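Local atomic coordinates of HI1317 (PDB entry 1JOV), a protein that probably interconverts the alpha and beta anomers of glucose 6-phosphate, as a member of the glucose-6-phosphate 1-epimerase family. Residues A[147-158]-A[241-251]; A[16-24]-A[62-70]. All blocks are in the same frame, centred on the assembly; numbering follows the deposited sequence. Where two conformers were deposited one is given.

Contact 1. Residues A[147-158]-A[241-251]; sequences AALHTYFNIGDI and YQKMLCLETAR
Thr-151 OG1, Leu-247 O and Thr-249 OG1 grip one water between the two strands. It lies 2.7 Å from Thr-151 OG1 and gives a proton to Leu-247 O. Threonine suits both places, since its hydroxyl serves the water while its methyl can join apolar packing; Thr-249 OG1 also bonds His-217. The water sits where the antiparallel pairing is interrupted. His-150 centres an inverse gamma turn, and between the Leu-149/Thr-249 and Phe-153/Leu-245 hydrogen-bonded pairs there remains just a weak bond from Leu-247 N to Thr-151 O (3.4 Å).

At this irregularity the His-150 ring and the Glu-248 carboxylate run side by side, stacked with their planes 23° apart. Glu-248 OE2 stands over the ring face, 3.1 Å from His-150 NE2, too far from the N-H direction for a hydrogen bond. The imidazole reaches it with CG anti to the backbone N (chi1 -169°), and Glu-248 CG adds a CH-pi contact.

Next along the same face, Cys-246 SG lies over the Tyr-152 ring, 3.5 Å from its centroid; a small, polarisable sulfur lets the ring settle this close. Met-244 CE meets the ring edge instead, 3.5 Å from Tyr-152 CD2. On the other face Phe-153 CE2 packs against Leu-247 CB (3.8 Å), and Phe-153 also touches strand 261-268.

His-150 and Glu-248 are the predicted active-site pair. An imidazole and a carboxylate side by side fit those roles, as in galactose-mutarotase-type epimerases, where a histidine and a glutamate probably act as acid and base on the sugar.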
loop_
_atom_site.group_PDB
_atom_site.type_symbol
_atom_site.label_atom_id
_atom_site.label_comp_id
_atom_site.label_asym_id
_atom_site.label_seq_id
_atom_site.Cartn_x
_atom_site.Cartn_y
_atom_site.Cartn_z
ATOM N N ALA A 147 6.122 8.738 -7.094
ATOM C CA ALA A 147 5.978 7.747 -6.047
ATOM C C ALA A 147 4.536 7.360 -5.962
ATOM O O ALA A 147 3.596 8.088 -6.408
ATOM C CB ALA A 147 6.447 8.324 -4.755
ATOM N N ALA A 148 4.259 6.225 -5.366
ATOM C CA ALA A 148 2.888 5.791 -5.177
ATOM C C ALA A 148 2.872 4.791 -4.052
ATOM O O ALA A 148 3.779 3.976 -3.908
ATOM C CB ALA A 148 2.304 5.171 -6.441
ATOM N N LEU A 149 1.822 4.840 -3.257
ATOM C CA LEU A 149 1.501 3.925 -2.201
ATOM C C LEU A 149 0.463 3.034 -2.842
ATOM O O LEU A 149 -0.700 3.405 -2.929
ATOM C CB LEU A 149 1.016 4.602 -0.934
ATOM C CG LEU A 149 1.780 5.874 -0.574
ATOM C CD1 LEU A 149 1.038 6.656 0.511
ATOM C CD2 LEU A 149 3.188 5.547 -0.126
ATOM N N HIS A 150 0.862 1.885 -3.283
ATOM C CA HIS A 150 0.002 1.026 -4.087
ATOM C C HIS A 150 -0.879 0.068 -3.278
ATOM O O HIS A 150 -0.778 -1.163 -3.367
ATOM C CB HIS A 150 0.960 0.333 -5.000
ATOM C CG HIS A 150 0.392 -0.458 -6.175
ATOM N ND1 HIS A 150 -0.515 -1.465 -6.041
ATOM C CD2 HIS A 150 0.669 -0.349 -7.500
ATOM C CE1 HIS A 150 -0.737 -2.001 -7.230
ATOM N NE2 HIS A 150 -0.032 -1.339 -8.106
ATOM N N THR A 151 -1.718 0.696 -2.499
ATOM C CA THR A 151 -2.469 -0.049 -1.464
ATOM C C THR A 151 -3.462 -1.098 -2.023
ATOM O O THR A 151 -4.323 -0.784 -2.837
ATOM C CB THR A 151 -3.241 0.957 -0.568
ATOM O OG1 THR A 151 -2.340 2.024 -0.180
ATOM C CG2 THR A 151 -3.830 0.232 0.775
ATOM N N TYR A 152 -3.271 -2.312 -1.508
ATOM C CA TYR A 152 -4.204 -3.418 -1.838
ATOM C C TYR A 152 -5.130 -3.602 -0.690
ATOM O O TYR A 152 -4.754 -4.062 0.435
ATOM C CB TYR A 152 -3.494 -4.787 -2.102
ATOM C CG TYR A 152 -2.590 -4.903 -3.240
ATOM C CD1 TYR A 152 -1.330 -4.288 -3.278
ATOM C CD2 TYR A 152 -2.902 -5.785 -4.261
ATOM C CE1 TYR A 152 -0.463 -4.459 -4.407
ATOM C CE2 TYR A 152 -2.074 -5.949 -5.350
ATOM C CZ TYR A 152 -0.854 -5.334 -5.425
ATOM O OH TYR A 152 -0.027 -5.554 -6.509
ATOM N N PHE A 153 -6.404 -3.244 -0.966
ATOM C CA PHE A 153 -7.417 -3.359 0.105
ATOM C C PHE A 153 -8.125 -4.716 0.024
ATOM O O PHE A 153 -8.291 -5.278 -1.059
ATOM C CB PHE A 153 -8.459 -2.265 0.018
ATOM C CG PHE A 153 -7.898 -0.936 0.236
ATOM C CD1 PHE A 153 -7.654 -0.495 1.512
ATOM C CD2 PHE A 153 -7.581 -0.150 -0.844
ATOM C CE1 PHE A 153 -7.060 0.796 1.715
ATOM C CE2 PHE A 153 -7.012 1.036 -0.685
ATOM C CZ PHE A 153 -6.785 1.583 0.613
ATOM N N ASN A 154 -8.344 -5.303 1.197
ATOM C CA ASN A 154 -8.943 -6.613 1.343
ATOM C C ASN A 154 -10.501 -6.419 1.345
ATOM O O ASN A 154 -11.038 -5.697 2.204
ATOM C CB ASN A 154 -8.477 -7.203 2.695
ATOM C CG ASN A 154 -8.886 -8.690 2.919
ATOM O OD1 ASN A 154 -8.894 -9.506 2.001
ATOM N ND2 ASN A 154 -9.150 -9.028 4.181
ATOM N N ILE A 155 -11.193 -7.159 0.484
ATOM C CA ILE A 155 -12.651 -6.998 0.421
ATOM C C ILE A 155 -13.337 -8.363 0.308
ATOM O O ILE A 155 -12.689 -9.334 -0.129
ATOM C CB ILE A 155 -13.004 -6.147 -0.806
ATOM C CG1 ILE A 155 -12.337 -6.725 -2.033
ATOM C CG2 ILE A 155 -12.645 -4.669 -0.622
ATOM C CD1 ILE A 155 -12.930 -6.418 -3.282
ATOM N N GLY A 156 -14.631 -8.433 0.642
ATOM C CA GLY A 156 -15.358 -9.714 0.569
ATOM C C GLY A 156 -15.606 -10.277 -0.816
ATOM O O GLY A 156 -15.383 -11.482 -1.071
ATOM N N ASP A 157 -15.951 -9.382 -1.757
ATOM C CA ASP A 157 -16.214 -9.802 -3.138
ATOM C C ASP A 157 -16.146 -8.594 -4.019
ATOM O O ASP A 157 -16.849 -7.602 -3.748
ATOM C CB ASP A 157 -17.626 -10.398 -3.269
ATOM C CG ASP A 157 -17.768 -11.359 -4.491
ATOM O OD1 ASP A 157 -16.979 -11.274 -5.471
ATOM O OD2 ASP A 157 -18.639 -12.254 -4.557
ATOM N N ILE A 158 -15.280 -8.655 -5.042
ATOM C CA ILE A 158 -15.164 -7.532 -5.968
ATOM C C ILE A 158 -16.541 -7.149 -6.555
ATOM O O ILE A 158 -16.731 -5.999 -6.860
ATOM C CB ILE A 158 -14.148 -7.785 -7.097
ATOM C CG1 ILE A 158 -13.891 -6.484 -7.857
ATOM C CG2 ILE A 158 -14.633 -8.898 -8.028
ATOM C CD1 ILE A 158 -13.485 -5.311 -6.966
ATOM N N TYR A 241 -8.273 -11.784 -7.724
ATOM C CA TYR A 241 -8.879 -10.471 -7.959
ATOM C C TYR A 241 -10.191 -10.272 -7.216
ATOM O O TYR A 241 -10.616 -9.131 -7.024
ATOM C CB TYR A 241 -9.179 -10.209 -9.466
ATOM C CG TYR A 241 -10.465 -10.910 -9.957
ATOM C CD1 TYR A 241 -10.444 -12.240 -10.362
ATOM C CD2 TYR A 241 -11.679 -10.266 -10.045
ATOM C CE1 TYR A 241 -11.566 -12.905 -10.834
ATOM C CE2 TYR A 241 -12.820 -10.913 -10.523
ATOM C CZ TYR A 241 -12.753 -12.238 -10.916
ATOM O OH TYR A 241 -13.879 -12.889 -11.390
ATOM N N GLN A 242 -10.837 -11.360 -6.799
ATOM C CA GLN A 242 -12.151 -11.227 -6.211
ATOM C C GLN A 242 -12.130 -10.665 -4.830
ATOM O O GLN A 242 -13.160 -10.182 -4.337
ATOM C CB GLN A 242 -12.808 -12.628 -6.117
ATOM C CG GLN A 242 -12.986 -13.281 -7.444
ATOM C CD GLN A 242 -13.879 -14.498 -7.354
ATOM O OE1 GLN A 242 -15.014 -14.469 -7.823
ATOM N NE2 GLN A 242 -13.360 -15.583 -6.775
ATOM N N LYS A 243 -10.951 -10.685 -4.190
ATOM C CA LYS A 243 -10.894 -10.305 -2.782
ATOM C C LYS A 243 -10.028 -9.068 -2.568
ATOM O O LYS A 243 -9.719 -8.722 -1.413
ATOM C CB LYS A 243 -10.362 -11.480 -1.919
ATOM C CG LYS A 243 -11.222 -12.763 -1.963
ATOM C CD LYS A 243 -12.415 -12.774 -1.044
ATOM C CE LYS A 243 -12.977 -14.198 -0.988
ATOM N NZ LYS A 243 -13.109 -14.858 -2.345
ATOM N N MET A 244 -9.721 -8.356 -3.641
ATOM C CA MET A 244 -8.809 -7.193 -3.528
ATOM C C MET A 244 -9.272 -6.063 -4.453
ATOM O O MET A 244 -10.065 -6.240 -5.390
ATOM C CB MET A 244 -7.393 -7.583 -3.884
ATOM C CG MET A 244 -7.245 -8.183 -5.239
ATOM S SD MET A 244 -7.160 -7.041 -6.578
ATOM C CE MET A 244 -5.473 -6.808 -6.477
ATOM N N LEU A 245 -8.833 -4.869 -4.105
ATOM C CA LEU A 245 -8.966 -3.720 -4.961
ATOM C C LEU A 245 -7.852 -2.737 -4.556
ATOM O O LEU A 245 -7.692 -2.418 -3.370
ATOM C CB LEU A 245 -10.309 -3.070 -4.790
ATOM C CG LEU A 245 -10.611 -1.804 -5.579
ATOM C CD1 LEU A 245 -10.389 -2.150 -7.058
ATOM C CD2 LEU A 245 -12.053 -1.325 -5.319
ATOM N N CYS A 246 -7.159 -2.241 -5.560
ATOM C CA CYS A 246 -6.162 -1.171 -5.298
ATOM C C CYS A 246 -6.697 0.236 -5.543
ATOM O O CYS A 246 -7.232 0.528 -6.615
ATOM C CB CYS A 246 -4.954 -1.407 -6.171
ATOM S SG CYS A 246 -3.963 -2.837 -5.645
ATOM N N LEU A 247 -6.513 1.112 -4.546
ATOM C CA LEU A 247 -6.833 2.543 -4.623
ATOM C C LEU A 247 -5.504 3.199 -4.175
ATOM O O LEU A 247 -5.254 3.341 -2.973
ATOM C CB LEU A 247 -8.029 2.964 -3.786
ATOM C CG LEU A 247 -8.671 4.218 -4.377
ATOM C CD1 LEU A 247 -10.046 4.467 -3.782
ATOM C CD2 LEU A 247 -7.782 5.440 -4.167
ATOM N N GLU A 248 -4.668 3.507 -5.132
ATOM C CA GLU A 248 -3.329 3.987 -4.921
ATOM C C GLU A 248 -3.183 5.500 -4.732
ATOM O O GLU A 248 -3.710 6.296 -5.527
ATOM C CB GLU A 248 -2.458 3.611 -6.107
ATOM C CG GLU A 248 -2.575 2.158 -6.516
ATOM C CD GLU A 248 -1.884 1.797 -7.822
ATOM O OE1 GLU A 248 -0.967 2.524 -8.221
ATOM O OE2 GLU A 248 -2.260 0.778 -8.441
ATOM N N THR A 249 -2.466 5.920 -3.691
ATOM C CA THR A 249 -2.143 7.331 -3.390
ATOM C C THR A 249 -0.933 7.690 -4.262
ATOM O O THR A 249 0.117 7.049 -4.081
ATOM C CB THR A 249 -1.771 7.475 -1.940
ATOM O OG1 THR A 249 -2.799 6.907 -1.104
ATOM C CG2 THR A 249 -1.598 8.945 -1.589
ATOM N N ALA A 250 -0.995 8.647 -5.192
ATOM C CA ALA A 250 0.107 8.744 -6.121
ATOM C C ALA A 250 0.552 10.154 -6.547
ATOM O O ALA A 250 -0.220 11.073 -6.471
ATOM C CB ALA A 250 -0.204 8.029 -7.412
ATOM N N ARG A 251 1.803 10.260 -6.951
ATOM C CA ARG A 251 2.427 11.482 -7.453
ATOM C C ARG A 251 3.044 10.990 -8.748
ATOM O O ARG A 251 4.220 10.555 -8.779
ATOM C CB ARG A 251 3.417 12.080 -6.453
ATOM C CG ARG A 251 2.710 12.818 -5.285
ATOM C CD ARG A 251 2.261 14.269 -5.766
ATOM N NE ARG A 251 3.398 15.188 -5.824
ATOM C CZ ARG A 251 3.811 15.887 -4.817
ATOM N NH1 ARG A 251 3.242 15.758 -3.724
ATOM N NH2 ARG A 251 4.867 16.708 -4.916
HETATM O O HOH W 1 -3.778 4.196 -0.759
#

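Contact 2. Residues A[16-24]-A[62-70]; sequences VQHNDIPVL and PFKNGNAIR. With SO4 (sulfate ion), chain B.
The type II' turn from His-18 to Ile-21, which closes a tight hairpin, docks on the loop 62-70 through a backbone bond from Asp-20 N to Phe-63 O (3.2 Å). Asn-19 takes the positive-phi corner of the turn, a conformation asparagine tolerates better than most residues. Its ND2 reaches Pro-62 O at 2.9 Å from above the carbonyl plane, with OD1 near Met-1 N, but Asn-19 has two conformers and this grip is less certain.

Phe-63 is the apolar wedge. With CG anti to its carbonyl carbon (chi1 -66°), the ring lies under His-18 CB, which sits 4.1 Å from the ring centroid over one face in a CH-pi contact. Ile-21 CD1 comes to the ring edge, 4.2 Å from Phe-63 CD1, and also meets Ile-69 CD1 at 3.9 Å. The flat ring thus offers a face to His-18 and an edge to Ile-21, whose flexible end can reach both Phe-63 and Ile-69.

Farther out, Asp-20 and Lys-64 form a salt bridge whose detail is doubtful, because Asp-20 OD2 is placed too close to a neighbour. At the far end of the loop Arg-70 NH2 binds a sulfate, 2.6 Å from its O3, in the guanidinium plane; Arg-92 holds the same ion.

The hairpin joins strands 13-18 and 21-28 of the five-stranded antiparallel sheet, and the loop lies across that sheet, with Phe-63 and Ile-69 both resting on Ile-43 of strand 41-47.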
loop_
_atom_site.group_PDB
_atom_site.type_symbol
_atom_site.label_atom_id
_atom_site.label_comp_id
_atom_site.label_asym_id
_atom_site.label_seq_id
_atom_site.Cartn_x
_atom_site.Cartn_y
_atom_site.Cartn_z
ATOM N N VAL A 16 10.230 -11.388 12.583
ATOM C CA VAL A 16 9.986 -12.804 12.198
ATOM C C VAL A 16 10.304 -12.967 10.744
ATOM O O VAL A 16 9.837 -12.207 9.872
ATOM C CB VAL A 16 8.558 -13.164 12.502
ATOM C CG1 VAL A 16 8.115 -14.594 11.864
ATOM C CG2 VAL A 16 8.101 -12.908 13.941
ATOM N N GLN A 17 11.099 -13.974 10.420
ATOM C CA GLN A 17 11.512 -14.231 9.047
ATOM C C GLN A 17 10.494 -15.049 8.305
ATOM O O GLN A 17 10.196 -16.156 8.752
ATOM C CB GLN A 17 12.805 -15.046 9.099
ATOM C CG GLN A 17 13.194 -15.468 7.724
ATOM C CD GLN A 17 14.706 -15.549 7.505
ATOM O OE1 GLN A 17 15.502 -15.267 8.407
ATOM N NE2 GLN A 17 15.103 -15.920 6.285
ATOM N N HIS A 18 9.903 -14.554 7.223
ATOM C CA HIS A 18 8.942 -15.313 6.422
ATOM C C HIS A 18 9.668 -15.752 5.180
ATOM O O HIS A 18 10.004 -14.992 4.248
ATOM C CB HIS A 18 7.718 -14.501 6.055
ATOM C CG HIS A 18 6.893 -14.131 7.218
ATOM N ND1 HIS A 18 5.543 -14.434 7.240
ATOM C CD2 HIS A 18 7.161 -13.460 8.354
ATOM C CE1 HIS A 18 5.011 -13.917 8.343
ATOM N NE2 HIS A 18 5.976 -13.358 9.052
ATOM N N ASN A 19 9.960 -17.056 5.111
ATOM C CA ASN A 19 10.789 -17.565 4.019
ATOM C C ASN A 19 12.101 -16.775 3.996
ATOM O O ASN A 19 12.895 -16.799 4.971
ATOM C CB ASN A 19 10.102 -17.608 2.659
ATOM C CG ASN A 19 9.020 -18.661 2.599
ATOM O OD1 ASN A 19 9.005 -19.577 3.435
ATOM N ND2 ASN A 19 8.060 -18.511 1.665
ATOM N N ASP A 20 12.321 -16.037 2.943
ATOM C CA ASP A 20 13.549 -15.213 2.777
ATOM C C ASP A 20 13.532 -13.822 3.432
ATOM O O ASP A 20 14.584 -13.216 3.629
ATOM C CB ASP A 20 13.768 -14.947 1.284
ATOM C CG ASP A 20 14.329 -16.148 0.551
ATOM O OD1 ASP A 20 14.722 -17.124 1.219
ATOM O OD2 ASP A 20 14.381 -16.110 -0.687
ATOM N N ILE A 21 12.365 -13.269 3.745
ATOM C CA ILE A 21 12.227 -11.881 4.119
ATOM C C ILE A 21 11.841 -11.595 5.592
ATOM O O ILE A 21 10.914 -12.212 6.120
ATOM C CB ILE A 21 11.114 -11.312 3.231
ATOM C CG1 ILE A 21 11.529 -11.146 1.762
ATOM C CG2 ILE A 21 10.633 -9.977 3.807
ATOM C CD1 ILE A 21 10.366 -10.971 0.821
ATOM N N PRO A 22 12.537 -10.661 6.259
ATOM C CA PRO A 22 12.226 -10.326 7.667
ATOM C C PRO A 22 10.991 -9.431 7.721
ATOM O O PRO A 22 10.898 -8.502 6.864
ATOM C CB PRO A 22 13.485 -9.616 8.141
ATOM C CG PRO A 22 14.264 -9.355 6.913
ATOM C CD PRO A 22 13.664 -9.891 5.729
ATOM N N VAL A 23 10.097 -9.722 8.626
ATOM C CA VAL A 23 8.831 -9.041 8.780
ATOM C C VAL A 23 8.599 -8.672 10.230
ATOM O O VAL A 23 8.638 -9.510 11.134
ATOM C CB VAL A 23 7.649 -9.921 8.251
ATOM C CG1 VAL A 23 6.303 -9.211 8.451
ATOM C CG2 VAL A 23 7.883 -10.268 6.795
ATOM N N LEU A 24 8.303 -7.403 10.507
ATOM C CA LEU A 24 7.935 -7.070 11.837
ATOM C C LEU A 24 6.513 -7.443 12.094
ATOM O O LEU A 24 5.617 -7.139 11.261
ATOM C CB LEU A 24 8.042 -5.558 12.061
ATOM C CG LEU A 24 9.376 -5.013 12.164
ATOM C CD1 LEU A 24 9.354 -3.469 12.058
ATOM C CD2 LEU A 24 9.908 -5.408 13.533
ATOM N N PRO A 62 5.213 -15.630 -2.437
ATOM C CA PRO A 62 6.475 -16.366 -2.180
ATOM C C PRO A 62 7.434 -15.917 -1.073
ATOM O O PRO A 62 8.315 -16.645 -0.535
ATOM C CB PRO A 62 7.204 -16.378 -3.571
ATOM C CG PRO A 62 6.392 -15.458 -4.566
ATOM C CD PRO A 62 5.150 -15.046 -3.797
ATOM N N PHE A 63 7.273 -14.661 -0.679
ATOM C CA PHE A 63 8.278 -14.092 0.147
ATOM C C PHE A 63 9.750 -14.341 -0.153
ATOM O O PHE A 63 10.559 -14.677 0.704
ATOM C CB PHE A 63 8.062 -14.348 1.633
ATOM C CG PHE A 63 6.873 -13.701 2.216
ATOM C CD1 PHE A 63 6.888 -12.375 2.625
ATOM C CD2 PHE A 63 5.693 -14.412 2.314
ATOM C CE1 PHE A 63 5.765 -11.800 3.171
ATOM C CE2 PHE A 63 4.532 -13.863 2.886
ATOM C CZ PHE A 63 4.576 -12.542 3.327
ATOM N N LYS A 64 10.116 -14.051 -1.373
ATOM C CA LYS A 64 11.460 -14.188 -1.852
ATOM C C LYS A 64 12.239 -12.893 -1.937
ATOM O O LYS A 64 11.772 -11.922 -2.589
ATOM C CB LYS A 64 11.387 -14.818 -3.244
ATOM C CG LYS A 64 12.711 -14.851 -4.000
ATOM C CD LYS A 64 13.782 -15.747 -3.327
ATOM C CE LYS A 64 15.188 -15.581 -3.991
ATOM N NZ LYS A 64 16.254 -16.263 -3.194
ATOM N N ASN A 65 13.439 -12.902 -1.371
ATOM C CA ASN A 65 14.236 -11.706 -1.341
ATOM C C ASN A 65 14.437 -11.153 -2.740
ATOM O O ASN A 65 14.751 -11.875 -3.674
ATOM C CB ASN A 65 15.544 -11.826 -0.557
ATOM C CG ASN A 65 16.464 -12.887 -1.116
ATOM O OD1 ASN A 65 16.327 -14.069 -0.804
ATOM N ND2 ASN A 65 17.414 -12.470 -1.938
ATOM N N GLY A 66 14.208 -9.853 -2.899
ATOM C CA GLY A 66 14.354 -9.255 -4.205
ATOM C C GLY A 66 13.220 -9.285 -5.215
ATOM O O GLY A 66 13.357 -8.709 -6.322
ATOM N N ASN A 67 12.118 -9.950 -4.868
ATOM C CA ASN A 67 10.912 -10.134 -5.631
ATOM C C ASN A 67 9.744 -9.397 -4.901
ATOM O O ASN A 67 9.504 -9.697 -3.744
ATOM C CB ASN A 67 10.592 -11.630 -5.619
ATOM C CG ASN A 67 9.386 -11.973 -6.405
ATOM O OD1 ASN A 67 8.345 -12.313 -5.827
ATOM N ND2 ASN A 67 9.459 -11.835 -7.751
ATOM N N ALA A 68 9.162 -8.480 -5.603
ATOM C CA ALA A 68 8.158 -7.582 -5.018
ATOM C C ALA A 68 7.065 -8.394 -4.438
ATOM O O ALA A 68 6.617 -9.377 -5.055
ATOM C CB ALA A 68 7.617 -6.594 -6.028
ATOM N N ILE A 69 6.643 -8.067 -3.221
ATOM C CA ILE A 69 5.567 -8.757 -2.571
ATOM C C ILE A 69 4.231 -8.283 -3.107
ATOM O O ILE A 69 3.985 -7.083 -3.235
ATOM C CB ILE A 69 5.632 -8.511 -1.012
ATOM C CG1 ILE A 69 6.914 -9.149 -0.424
ATOM C CG2 ILE A 69 4.372 -8.949 -0.216
ATOM C CD1 ILE A 69 7.313 -8.532 0.970
ATOM N N ARG A 70 3.326 -9.224 -3.428
ATOM C CA ARG A 70 2.049 -8.974 -4.034
ATOM C C ARG A 70 1.001 -8.756 -2.978
ATOM O O ARG A 70 0.362 -9.684 -2.409
ATOM C CB ARG A 70 1.634 -10.190 -4.942
ATOM C CG ARG A 70 0.331 -9.985 -5.586
ATOM C CD ARG A 70 0.237 -8.827 -6.647
ATOM N NE ARG A 70 1.002 -9.107 -7.864
ATOM C CZ ARG A 70 1.355 -8.238 -8.781
ATOM N NH1 ARG A 70 0.904 -6.983 -8.702
ATOM N NH2 ARG A 70 2.095 -8.613 -9.854
HETATM S S SO4 B . 3.980 -5.786 -10.877
HETATM O O1 SO4 B . 3.694 -5.650 -9.462
HETATM O O2 SO4 B . 3.605 -4.538 -11.469
HETATM O O3 SO4 B . 3.230 -6.902 -11.496
HETATM O O4 SO4 B . 5.366 -6.126 -11.053
#

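In the fold
Contact 1 is core: two neighbouring strands of the seven-stranded sheet, near the centre of the chain, share backbone bonds and carry the predicted catalytic pair. Contact 2 is partly buried and more peripheral, binding a hairpin of the five-stranded sheet to a loop without regular structure by one backbone bond, a small apolar plug and outlying polar groups. They hold different elements, yet meet where Arg-70 NH1 of contact 2 lies 2.8 Å from Tyr-152 OH of contact 1, a probable hydrogen bond. The loop 62-70 thereby runs from the hairpin turn between two inner strands toward the active-site side, where the sulfate on Arg-70, probably from the crystallisation liquor, may mark a substrate phosphate's place.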